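Local coordinates for protection of telomeres protein 1 (Schizosaccharomyces pombe, PDB 5USB), which binds the single-stranded G-rich telomeric overhang through OB-fold domains such as this one, discriminating against RNA, and so protects chromosome ends and regulates telomerase, at a contact of chain A with DNA. Sequence-based numbering; all coordinates share one arbitrary frame.

Site 1: a contact of chain A with DNA. Residues 45, 66, 97, 101. With nucleotides of chain B.
Phe45 and Arg66 hold the base of DA5 between them, one on each face, in a pocket of the single-stranded DNA-binding groove of this OB-fold domain. The phenyl ring lies almost parallel to the adenine and sits more squarely over its five-membered ring (centroids 3.6 Å apart) than over the six-membered one. The backbone places CB of Phe45 over the six-membered ring, a CH-pi contact, and from there CG, anti to the backbone N (chi1 -176°), carries the phenyl ring toward the five-membered ring. The far rim of the ring continues beneath the deoxyribose, where CE2 of Phe45 comes within 3.4 Å of C2' of DA5.

On the opposite face the guanidinium group of Arg66 lies flat against the base, with NH2 3.4 Å from the centroid of the six-membered ring of DA5, a cation-pi contact. The arginine chain runs out extended and then bends at chi3 (-69°), which lays the group along the adenine while its edge turns to the neighbouring thymine. There NH1 of Arg66 donates to the carbonyl O2 of DT4 at 3.1 Å, tilted slightly out of the guanidinium plane. One side chain thus stacks on one base and reads the next.

Asp97 takes the adjoining position on that thymine: N3 of DT4 donates almost linearly (169°) to OD2 of Asp97 at 2.8 Å, from above the carboxylate plane. The other oxygen, OD1, accepts the backbone N of Tyr101. The Tyr101 ring presents a face to the edge of Phe45, where CD1 of Phe45 and CE2 of Tyr101 approach to 3.7 Å, and so probably steadies the stacking ring at its edge.

The polar edge of the adenine is met through water, which may add to specificity. Water 1 joins N1 of DA5 to the backbone N of Arg66, and water 2, 3.0 Å from the exocyclic N6 of DA5, lies 2.7 Å from OD2 of Asp97.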
loop_
_atom_site.group_PDB
_atom_site.type_symbol
_atom_site.label_atom_id
_atom_site.label_comp_id
_atom_site.label_asym_id
_atom_site.label_seq_id
_atom_site.Cartn_x
_atom_site.Cartn_y
_atom_site.Cartn_z
ATOM N N PHE A 45 8.605 7.401 1.353
ATOM C CA PHE A 45 10.050 7.258 1.331
ATOM C C PHE A 45 10.572 7.381 -0.098
ATOM O O PHE A 45 9.998 6.803 -1.031
ATOM C CB PHE A 45 10.438 5.902 1.907
ATOM C CG PHE A 45 11.938 5.697 2.018
ATOM C CD1 PHE A 45 12.625 6.195 3.107
ATOM C CD2 PHE A 45 12.658 5.068 1.023
ATOM C CE1 PHE A 45 13.998 6.055 3.197
ATOM C CE2 PHE A 45 14.004 4.911 1.123
ATOM C CZ PHE A 45 14.689 5.418 2.198
ATOM N N ARG A 66 4.386 1.857 2.502
ATOM C CA ARG A 66 4.475 0.604 3.244
ATOM C C ARG A 66 3.204 0.400 4.049
ATOM O O ARG A 66 2.742 1.328 4.701
ATOM C CB ARG A 66 5.673 0.639 4.193
ATOM C CG ARG A 66 5.715 -0.478 5.220
ATOM C CD ARG A 66 6.782 -0.157 6.279
ATOM N NE ARG A 66 8.127 -0.239 5.749
ATOM C CZ ARG A 66 9.178 0.390 6.261
ATOM N NH1 ARG A 66 9.050 1.168 7.330
ATOM N NH2 ARG A 66 10.359 0.236 5.696
ATOM N N ASP A 97 6.155 7.336 10.768
ATOM C CA ASP A 97 7.080 6.490 11.500
ATOM C C ASP A 97 8.121 7.356 12.205
ATOM O O ASP A 97 8.045 8.591 12.218
ATOM C CB ASP A 97 7.711 5.422 10.594
ATOM C CG ASP A 97 8.685 5.964 9.555
ATOM O OD1 ASP A 97 9.150 7.107 9.658
ATOM O OD2 ASP A 97 9.027 5.201 8.601
ATOM N N TYR A 101 8.228 9.294 7.835
ATOM C CA TYR A 101 7.597 8.821 6.607
ATOM C C TYR A 101 6.192 8.290 6.880
ATOM O O TYR A 101 5.923 7.711 7.930
ATOM C CB TYR A 101 8.439 7.722 5.957
ATOM C CG TYR A 101 9.835 8.168 5.646
ATOM C CD1 TYR A 101 10.073 9.024 4.579
ATOM C CD2 TYR A 101 10.898 7.779 6.439
ATOM C CE1 TYR A 101 11.386 9.480 4.304
ATOM C CE2 TYR A 101 12.185 8.219 6.166
ATOM C CZ TYR A 101 12.412 9.051 5.107
ATOM O OH TYR A 101 13.692 9.479 4.851
ATOM P P DG B 2 7.191 -3.160 19.832
ATOM O OP1 DG B 2 7.796 -4.120 20.775
ATOM O OP2 DG B 2 7.159 -1.725 20.139
ATOM O "O5'" DG B 2 7.914 -3.355 18.432
ATOM C "C5'" DG B 2 8.090 -4.658 17.885
ATOM C "C4'" DG B 2 8.478 -4.529 16.433
ATOM O "O4'" DG B 2 7.327 -4.344 15.588
ATOM C "C3'" DG B 2 9.353 -3.326 16.128
ATOM O "O3'" DG B 2 10.671 -3.708 16.469
ATOM C "C2'" DG B 2 9.139 -3.167 14.633
ATOM C "C1'" DG B 2 7.683 -3.551 14.454
ATOM N N9 DG B 2 6.760 -2.428 14.400
ATOM C C8 DG B 2 5.955 -2.014 15.423
ATOM N N7 DG B 2 5.216 -0.988 15.115
ATOM C C5 DG B 2 5.586 -0.681 13.818
ATOM C C6 DG B 2 5.132 0.349 12.962
ATOM O O6 DG B 2 4.271 1.200 13.178
ATOM N N1 DG B 2 5.781 0.315 11.733
ATOM C C2 DG B 2 6.723 -0.615 11.369
ATOM N N2 DG B 2 7.217 -0.500 10.138
ATOM N N3 DG B 2 7.157 -1.579 12.164
ATOM C C4 DG B 2 6.546 -1.555 13.364
ATOM P P DT B 3 11.792 -2.643 16.594
ATOM O OP1 DT B 3 12.967 -3.281 17.191
ATOM O OP2 DT B 3 11.235 -1.432 17.168
ATOM O "O5'" DT B 3 12.210 -2.361 15.099
ATOM C "C5'" DT B 3 12.640 -3.416 14.263
ATOM C "C4'" DT B 3 13.044 -2.816 12.944
ATOM O "O4'" DT B 3 11.884 -2.162 12.393
ATOM C "C3'" DT B 3 14.131 -1.743 13.030
ATOM O "O3'" DT B 3 14.981 -2.010 11.904
ATOM C "C2'" DT B 3 13.330 -0.454 13.001
ATOM C "C1'" DT B 3 12.174 -0.814 12.113
ATOM N N1 DT B 3 10.984 -0.021 12.416
ATOM C C2 DT B 3 10.437 0.712 11.400
ATOM O O2 DT B 3 10.856 0.674 10.263
ATOM N N3 DT B 3 9.335 1.446 11.754
ATOM C C4 DT B 3 8.769 1.544 13.008
ATOM O O4 DT B 3 7.788 2.251 13.178
ATOM C C5 DT B 3 9.401 0.753 14.031
ATOM C C7 DT B 3 8.834 0.763 15.414
ATOM C C6 DT B 3 10.468 0.025 13.688
ATOM P P DT B 4 16.213 -1.094 11.477
ATOM O OP1 DT B 4 17.318 -1.966 11.109
ATOM O OP2 DT B 4 16.431 -0.032 12.438
ATOM O "O5'" DT B 4 15.733 -0.459 10.100
ATOM C "C5'" DT B 4 15.134 -1.272 9.107
ATOM C "C4'" DT B 4 14.666 -0.440 7.939
ATOM O "O4'" DT B 4 13.516 0.342 8.339
ATOM C "C3'" DT B 4 15.686 0.562 7.396
ATOM O "O3'" DT B 4 15.484 0.710 5.990
ATOM C "C2'" DT B 4 15.268 1.852 8.072
ATOM C "C1'" DT B 4 13.756 1.704 8.057
ATOM N N1 DT B 4 13.032 2.506 9.056
ATOM C C2 DT B 4 11.920 3.204 8.654
ATOM O O2 DT B 4 11.465 3.138 7.533
ATOM N N3 DT B 4 11.302 3.908 9.649
ATOM C C4 DT B 4 11.699 4.018 10.964
ATOM O O4 DT B 4 11.049 4.702 11.741
ATOM C C5 DT B 4 12.880 3.274 11.315
ATOM C C7 DT B 4 13.378 3.330 12.725
ATOM C C6 DT B 4 13.491 2.579 10.351
ATOM P P DA B 5 16.670 1.059 5.006
ATOM O OP1 DA B 5 17.744 0.120 5.238
ATOM O OP2 DA B 5 16.882 2.482 5.026
ATOM O "O5'" DA B 5 16.042 0.707 3.597
ATOM C "C5'" DA B 5 15.760 -0.638 3.264
ATOM C "C4'" DA B 5 14.840 -0.655 2.074
ATOM O "O4'" DA B 5 13.547 -0.171 2.480
ATOM C "C3'" DA B 5 15.281 0.255 0.933
ATOM O "O3'" DA B 5 14.943 -0.322 -0.329
ATOM C "C2'" DA B 5 14.526 1.540 1.218
ATOM C "C1'" DA B 5 13.233 1.043 1.833
ATOM N N9 DA B 5 12.648 1.920 2.836
ATOM C C8 DA B 5 13.287 2.510 3.892
ATOM N N7 DA B 5 12.496 3.204 4.665
ATOM C C5 DA B 5 11.240 3.012 4.113
ATOM C C6 DA B 5 9.971 3.476 4.475
ATOM N N6 DA B 5 9.743 4.252 5.531
ATOM N N1 DA B 5 8.929 3.120 3.696
ATOM C C2 DA B 5 9.160 2.351 2.634
ATOM N N3 DA B 5 10.303 1.845 2.196
ATOM C C4 DA B 5 11.319 2.216 2.990
HETATM O O HOH W 1 5.975 4.017 3.706
HETATM O O HOH W 2 7.062 4.456 6.838
#

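Site 2: a contact of chain A with DNA. Residues 66, 97-99, 101. With nucleotides of chain B.
Leu99 lies over the face of DT4, its CD1 methyl 3.5 Å from the centroid of the pyrimidine ring, a CH-pi contact, while the branch carbon CG packs against C4. With CG beside the backbone N (chi1 -56°), the isobutyl group turns from the loop onto the base. The backbone N of His98, a poorly ordered residue, comes within 3.0 Å of the carbonyl O4 of DT4 in a bent, probably weak hydrogen bond. It may add O4 to the O2 and N3 already read by Arg66 and Asp97 on the Watson-Crick edge of the thymine. The imidazole of His98 reaches toward the C7 methyl of DT3.

Charge is divided along this edge: OD2 of Asp97 and NH1 of Arg66 stand 4.2 Å apart without bonding directly, and their opposite charges would probably favour each other and polarise the base. Asp97 also orders the loop, since OD1 accepts the N of Leu99 at 2.9 Å from the face opposite that used by Tyr101. An alanine in place of Asp97 would probably leave N3 of DT4 without its acceptor, strip two loop amides of theirs, and let Leu99 shift on the thymine.

His98 and Leu99 belong to the turn linking strands 92-96 and 102-106, which overhangs the DNA, whereas Arg66 rises from strand 65-69 below it.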
loop_
_atom_site.group_PDB
_atom_site.type_symbol
_atom_site.label_atom_id
_atom_site.label_comp_id
_atom_site.label_asym_id
_atom_site.label_seq_id
_atom_site.Cartn_x
_atom_site.Cartn_y
_atom_site.Cartn_z
ATOM N N ARG A 66 4.386 1.857 2.502
ATOM C CA ARG A 66 4.475 0.604 3.244
ATOM C C ARG A 66 3.204 0.400 4.049
ATOM O O ARG A 66 2.742 1.328 4.701
ATOM C CB ARG A 66 5.673 0.639 4.193
ATOM C CG ARG A 66 5.715 -0.478 5.220
ATOM C CD ARG A 66 6.782 -0.157 6.279
ATOM N NE ARG A 66 8.127 -0.239 5.749
ATOM C CZ ARG A 66 9.178 0.390 6.261
ATOM N NH1 ARG A 66 9.050 1.168 7.330
ATOM N NH2 ARG A 66 10.359 0.236 5.696
ATOM N N ASP A 97 6.155 7.336 10.768
ATOM C CA ASP A 97 7.080 6.490 11.500
ATOM C C ASP A 97 8.121 7.356 12.205
ATOM O O ASP A 97 8.045 8.591 12.218
ATOM C CB ASP A 97 7.711 5.422 10.594
ATOM C CG ASP A 97 8.685 5.964 9.555
ATOM O OD1 ASP A 97 9.150 7.107 9.658
ATOM O OD2 ASP A 97 9.027 5.201 8.601
ATOM N N HIS A 98 9.061 6.696 12.831
ATOM C CA HIS A 98 10.042 7.382 13.639
ATOM C C HIS A 98 10.873 8.363 12.890
ATOM O O HIS A 98 11.369 9.293 13.441
ATOM C CB HIS A 98 10.962 6.365 14.294
ATOM C CG HIS A 98 10.342 5.637 15.440
ATOM N ND1 HIS A 98 9.939 6.271 16.597
ATOM C CD2 HIS A 98 10.095 4.321 15.628
ATOM C CE1 HIS A 98 9.437 5.378 17.426
ATOM N NE2 HIS A 98 9.516 4.188 16.860
ATOM N N LEU A 99 10.988 8.150 11.604
ATOM C CA LEU A 99 11.813 8.965 10.740
ATOM C C LEU A 99 11.010 9.939 9.907
ATOM O O LEU A 99 11.589 10.619 9.058
ATOM C CB LEU A 99 12.643 8.066 9.821
ATOM C CG LEU A 99 13.520 7.027 10.537
ATOM C CD1 LEU A 99 14.244 6.154 9.537
ATOM C CD2 LEU A 99 14.518 7.724 11.457
ATOM N N TYR A 101 8.228 9.294 7.835
ATOM C CA TYR A 101 7.597 8.821 6.607
ATOM C C TYR A 101 6.192 8.290 6.880
ATOM O O TYR A 101 5.923 7.711 7.930
ATOM C CB TYR A 101 8.439 7.722 5.957
ATOM C CG TYR A 101 9.835 8.168 5.646
ATOM C CD1 TYR A 101 10.073 9.024 4.579
ATOM C CD2 TYR A 101 10.898 7.779 6.439
ATOM C CE1 TYR A 101 11.386 9.480 4.304
ATOM C CE2 TYR A 101 12.185 8.219 6.166
ATOM C CZ TYR A 101 12.412 9.051 5.107
ATOM O OH TYR A 101 13.692 9.479 4.851
ATOM P P DG B 2 7.191 -3.160 19.832
ATOM O OP1 DG B 2 7.796 -4.120 20.775
ATOM O OP2 DG B 2 7.159 -1.725 20.139
ATOM O "O5'" DG B 2 7.914 -3.355 18.432
ATOM C "C5'" DG B 2 8.090 -4.658 17.885
ATOM C "C4'" DG B 2 8.478 -4.529 16.433
ATOM O "O4'" DG B 2 7.327 -4.344 15.588
ATOM C "C3'" DG B 2 9.353 -3.326 16.128
ATOM O "O3'" DG B 2 10.671 -3.708 16.469
ATOM C "C2'" DG B 2 9.139 -3.167 14.633
ATOM C "C1'" DG B 2 7.683 -3.551 14.454
ATOM N N9 DG B 2 6.760 -2.428 14.400
ATOM C C8 DG B 2 5.955 -2.014 15.423
ATOM N N7 DG B 2 5.216 -0.988 15.115
ATOM C C5 DG B 2 5.586 -0.681 13.818
ATOM C C6 DG B 2 5.132 0.349 12.962
ATOM O O6 DG B 2 4.271 1.200 13.178
ATOM N N1 DG B 2 5.781 0.315 11.733
ATOM C C2 DG B 2 6.723 -0.615 11.369
ATOM N N2 DG B 2 7.217 -0.500 10.138
ATOM N N3 DG B 2 7.157 -1.579 12.164
ATOM C C4 DG B 2 6.546 -1.555 13.364
ATOM P P DT B 3 11.792 -2.643 16.594
ATOM O OP1 DT B 3 12.967 -3.281 17.191
ATOM O OP2 DT B 3 11.235 -1.432 17.168
ATOM O "O5'" DT B 3 12.210 -2.361 15.099
ATOM C "C5'" DT B 3 12.640 -3.416 14.263
ATOM C "C4'" DT B 3 13.044 -2.816 12.944
ATOM O "O4'" DT B 3 11.884 -2.162 12.393
ATOM C "C3'" DT B 3 14.131 -1.743 13.030
ATOM O "O3'" DT B 3 14.981 -2.010 11.904
ATOM C "C2'" DT B 3 13.330 -0.454 13.001
ATOM C "C1'" DT B 3 12.174 -0.814 12.113
ATOM N N1 DT B 3 10.984 -0.021 12.416
ATOM C C2 DT B 3 10.437 0.712 11.400
ATOM O O2 DT B 3 10.856 0.674 10.263
ATOM N N3 DT B 3 9.335 1.446 11.754
ATOM C C4 DT B 3 8.769 1.544 13.008
ATOM O O4 DT B 3 7.788 2.251 13.178
ATOM C C5 DT B 3 9.401 0.753 14.031
ATOM C C7 DT B 3 8.834 0.763 15.414
ATOM C C6 DT B 3 10.468 0.025 13.688
ATOM P P DT B 4 16.213 -1.094 11.477
ATOM O OP1 DT B 4 17.318 -1.966 11.109
ATOM O OP2 DT B 4 16.431 -0.032 12.438
ATOM O "O5'" DT B 4 15.733 -0.459 10.100
ATOM C "C5'" DT B 4 15.134 -1.272 9.107
ATOM C "C4'" DT B 4 14.666 -0.440 7.939
ATOM O "O4'" DT B 4 13.516 0.342 8.339
ATOM C "C3'" DT B 4 15.686 0.562 7.396
ATOM O "O3'" DT B 4 15.484 0.710 5.990
ATOM C "C2'" DT B 4 15.268 1.852 8.072
ATOM C "C1'" DT B 4 13.756 1.704 8.057
ATOM N N1 DT B 4 13.032 2.506 9.056
ATOM C C2 DT B 4 11.920 3.204 8.654
ATOM O O2 DT B 4 11.465 3.138 7.533
ATOM N N3 DT B 4 11.302 3.908 9.649
ATOM C C4 DT B 4 11.699 4.018 10.964
ATOM O O4 DT B 4 11.049 4.702 11.741
ATOM C C5 DT B 4 12.880 3.274 11.315
ATOM C C7 DT B 4 13.378 3.330 12.725
ATOM C C6 DT B 4 13.491 2.579 10.351
ATOM P P DA B 5 16.670 1.059 5.006
ATOM O OP1 DA B 5 17.744 0.120 5.238
ATOM O OP2 DA B 5 16.882 2.482 5.026
ATOM O "O5'" DA B 5 16.042 0.707 3.597
ATOM C "C5'" DA B 5 15.760 -0.638 3.264
ATOM C "C4'" DA B 5 14.840 -0.655 2.074
ATOM O "O4'" DA B 5 13.547 -0.171 2.480
ATOM C "C3'" DA B 5 15.281 0.255 0.933
ATOM O "O3'" DA B 5 14.943 -0.322 -0.329
ATOM C "C2'" DA B 5 14.526 1.540 1.218
ATOM C "C1'" DA B 5 13.233 1.043 1.833
ATOM N N9 DA B 5 12.648 1.920 2.836
ATOM C C8 DA B 5 13.287 2.510 3.892
ATOM N N7 DA B 5 12.496 3.204 4.665
ATOM C C5 DA B 5 11.240 3.012 4.113
ATOM C C6 DA B 5 9.971 3.476 4.475
ATOM N N6 DA B 5 9.743 4.252 5.531
ATOM N N1 DA B 5 8.929 3.120 3.696
ATOM C C2 DA B 5 9.160 2.351 2.634
ATOM N N3 DA B 5 10.303 1.845 2.196
ATOM C C4 DA B 5 11.319 2.216 2.990
HETATM O O HOH W 3 5.975 4.017 3.706
HETATM O O HOH W 4 7.062 4.456 6.838
#

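Sites 1 and 2 are two parts of one continuous DNA-binding surface: their C-alpha centres lie about 4 Å apart, and Arg66, Asp97 and Tyr101 belong to both. Site 1 adds Phe45, from the loop between strands 31-36 and 65-69, and is built round the adenine; site 2 adds His98 and Leu99 and is built round the thymine before it. Because the shared residues contact or support both nucleotides, the two bases are probably recognised as a coupled step rather than independently, consistent with the preference of the protein for the telomeric GGTTAC sequence.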